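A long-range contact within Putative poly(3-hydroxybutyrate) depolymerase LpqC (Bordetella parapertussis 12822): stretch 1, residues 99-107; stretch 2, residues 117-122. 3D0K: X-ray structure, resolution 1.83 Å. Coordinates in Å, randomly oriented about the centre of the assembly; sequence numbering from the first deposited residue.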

# COMPACT_ATOMS: atom_id res chain seq x y z
N GLU A 99 6.29 -13.05 -5.59
CA GLU A 99 5.07 -13.87 -5.68
C GLU A 99 4.21 -13.77 -4.43
O GLU A 99 2.96 -13.74 -4.52
CB GLU A 99 5.39 -15.35 -6.04
CG GLU A 99 5.98 -15.49 -7.48
CD GLU A 99 7.50 -15.24 -7.56
OE1 GLU A 99 8.04 -15.51 -8.66
OE2 GLU A 99 8.18 -14.84 -6.56
N SER A 100 4.85 -13.69 -3.24
CA SER A 100 4.10 -13.76 -1.99
C SER A 100 3.72 -12.39 -1.48
O SER A 100 2.73 -12.27 -0.73
CB SER A 100 4.93 -14.44 -0.88
OG SER A 100 5.45 -15.70 -1.31
N TYR A 101 4.54 -11.39 -1.78
CA TYR A 101 4.28 -10.08 -1.24
C TYR A 101 3.69 -9.14 -2.32
O TYR A 101 2.49 -8.93 -2.34
CB TYR A 101 5.56 -9.46 -0.59
CG TYR A 101 5.32 -8.04 -0.06
CD1 TYR A 101 4.28 -7.79 0.84
CD2 TYR A 101 6.16 -6.97 -0.44
CE1 TYR A 101 4.07 -6.51 1.36
CE2 TYR A 101 5.95 -5.64 0.07
CZ TYR A 101 4.89 -5.45 0.97
OH TYR A 101 4.67 -4.17 1.46
N ASN A 102 4.55 -8.58 -3.19
CA ASN A 102 4.10 -7.76 -4.33
C ASN A 102 2.83 -8.29 -5.05
O ASN A 102 1.93 -7.50 -5.39
CB ASN A 102 5.17 -7.63 -5.44
CG ASN A 102 6.54 -7.24 -4.97
OD1 ASN A 102 7.27 -6.50 -5.72
ND2 ASN A 102 6.98 -7.76 -3.83
N ASN A 103 2.82 -9.59 -5.39
CA ASN A 103 1.77 -10.22 -6.20
C ASN A 103 0.67 -10.91 -5.37
O ASN A 103 -0.26 -11.55 -5.94
CB ASN A 103 2.35 -11.27 -7.19
CG ASN A 103 3.46 -10.71 -8.12
OD1 ASN A 103 4.09 -11.49 -8.88
ND2 ASN A 103 3.71 -9.42 -8.05
N GLY A 104 0.75 -10.78 -4.05
CA GLY A 104 -0.41 -11.16 -3.20
C GLY A 104 -0.69 -12.67 -3.06
O GLY A 104 -1.77 -13.06 -2.62
N ARG A 105 0.27 -13.52 -3.42
CA ARG A 105 0.03 -14.99 -3.44
C ARG A 105 -1.28 -15.33 -4.21
O ARG A 105 -2.14 -16.08 -3.71
CB ARG A 105 -0.07 -15.55 -1.99
CG ARG A 105 1.20 -16.04 -1.41
CD ARG A 105 1.06 -16.80 -0.08
NE ARG A 105 0.71 -18.17 -0.31
CZ ARG A 105 -0.41 -18.76 0.08
NH1 ARG A 105 -0.63 -20.02 -0.24
NH2 ARG A 105 -1.32 -18.09 0.78
N ALA A 106 -1.45 -14.71 -5.39
CA ALA A 106 -2.70 -14.80 -6.16
C ALA A 106 -2.90 -16.22 -6.73
O ALA A 106 -4.03 -16.60 -7.08
CB ALA A 106 -2.71 -13.81 -7.26
N PHE A 107 -1.82 -16.96 -6.88
CA PHE A 107 -1.88 -18.28 -7.52
C PHE A 107 -1.53 -19.36 -6.57
O PHE A 107 -0.71 -19.15 -5.71
CB PHE A 107 -0.94 -18.34 -8.72
CG PHE A 107 -1.31 -17.40 -9.80
CD1 PHE A 107 -0.64 -16.18 -9.93
CD2 PHE A 107 -2.37 -17.69 -10.67
CE1 PHE A 107 -1.01 -15.27 -10.91
CE2 PHE A 107 -2.74 -16.80 -11.66
CZ PHE A 107 -2.05 -15.57 -11.79
N ASP A 117 -10.13 -13.51 -1.21
CA ASP A 117 -9.97 -13.23 0.21
C ASP A 117 -8.83 -14.00 0.85
O ASP A 117 -8.48 -13.76 2.00
CB ASP A 117 -11.26 -13.30 1.01
CG ASP A 117 -12.21 -14.27 0.50
OD1 ASP A 117 -11.90 -15.51 0.52
OD2 ASP A 117 -13.30 -13.78 0.09
N GLY A 118 -8.19 -14.85 0.06
CA GLY A 118 -7.00 -15.56 0.52
C GLY A 118 -5.70 -14.86 0.13
O GLY A 118 -4.61 -15.31 0.52
N TRP A 119 -5.81 -13.80 -0.67
CA TRP A 119 -4.59 -13.12 -1.13
C TRP A 119 -3.97 -12.34 0.02
O TRP A 119 -4.66 -11.98 0.99
CB TRP A 119 -4.86 -12.18 -2.34
CG TRP A 119 -5.38 -12.86 -3.60
CD1 TRP A 119 -5.80 -14.17 -3.74
CD2 TRP A 119 -5.54 -12.25 -4.87
NE1 TRP A 119 -6.21 -14.39 -5.03
CE2 TRP A 119 -6.05 -13.23 -5.75
CE3 TRP A 119 -5.27 -10.96 -5.36
CZ2 TRP A 119 -6.31 -12.96 -7.09
CZ3 TRP A 119 -5.55 -10.69 -6.71
CH2 TRP A 119 -6.07 -11.68 -7.55
N THR A 120 -2.66 -12.11 -0.07
CA THR A 120 -1.91 -11.39 0.98
C THR A 120 -2.60 -10.02 1.23
O THR A 120 -2.69 -9.55 2.38
CB THR A 120 -0.45 -11.15 0.57
OG1 THR A 120 0.08 -12.34 -0.04
CG2 THR A 120 0.45 -10.75 1.82
N TYR A 121 -3.12 -9.40 0.16
CA TYR A 121 -3.75 -8.06 0.26
C TYR A 121 -4.91 -8.03 1.25
O TYR A 121 -5.16 -6.99 1.87
CB TYR A 121 -4.30 -7.62 -1.08
CG TYR A 121 -3.29 -7.74 -2.24
CD1 TYR A 121 -1.95 -7.42 -2.04
CD2 TYR A 121 -3.71 -8.19 -3.50
CE1 TYR A 121 -1.01 -7.58 -3.09
CE2 TYR A 121 -2.80 -8.32 -4.57
CZ TYR A 121 -1.46 -8.02 -4.33
OH TYR A 121 -0.58 -8.12 -5.42
N ALA A 122 -5.66 -9.14 1.30
CA ALA A 122 -6.91 -9.23 2.10
C ALA A 122 -6.66 -9.19 3.62
O ALA A 122 -7.59 -8.95 4.43
CB ALA A 122 -7.67 -10.54 1.75
O HOH W 1 -1.74 -14.96 1.05

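This is a compact contact between two mostly irregular segments, in which three carbonyl groups of residues 99-107 accept hydrogen bonds from Thr-120 and Tyr-121 while two aromatic rings pack against small residues; it buries 387 Å², both sides summed.

The backbones approach most closely at Gly-104 and Thr-120, whose CA atoms lie 4.4 Å apart. Here Thr-120 N donates to Gly-104 O at 2.9 Å, with an angle of 161° at the hydrogen. The Thr-120 side chain points toward the first stretch, and its chi1 of -43° (m) places OG1 2.7 Å from Ser-100 O, to which it donates. One residue thus ties down two carbonyls, by main chain and by side chain.

Tyr-121 leaves its backbone sideways, but the length of its side chain brings OH within 2.6 Å of Asn-102 O, to which it donates; this acceptor lies near the ring plane. The same ring covers Gly-104, whose CA sits 3.8 Å from the ring centroid and 25° off the normal, a CH-pi contact. Glycine suits this place twice over: its phi of 73° is positive, and an ideal CB would fall 2.5 Å from Tyr-121 CZ. Gly-104 also closes a type I turn from Tyr-101, with Gly-104 N bonded to Tyr-101 O at 3.1 Å.

A second CH-pi contact involves Trp-119: Ala-106 CB lies 3.7 Å from the centroid of its six-membered ring, only 14° off the normal. The small methyl sits over this face, and both residues are buried.

Arg-105 and Gly-118, both partly exposed, are joined through water 1, which accepts from Arg-105 NH2 at 3.2 Å and donates to Gly-118 O at 2.9 Å. The direct separation of Arg-105 NH2 and Gly-118 O is 4.3 Å, so the water spans a real gap.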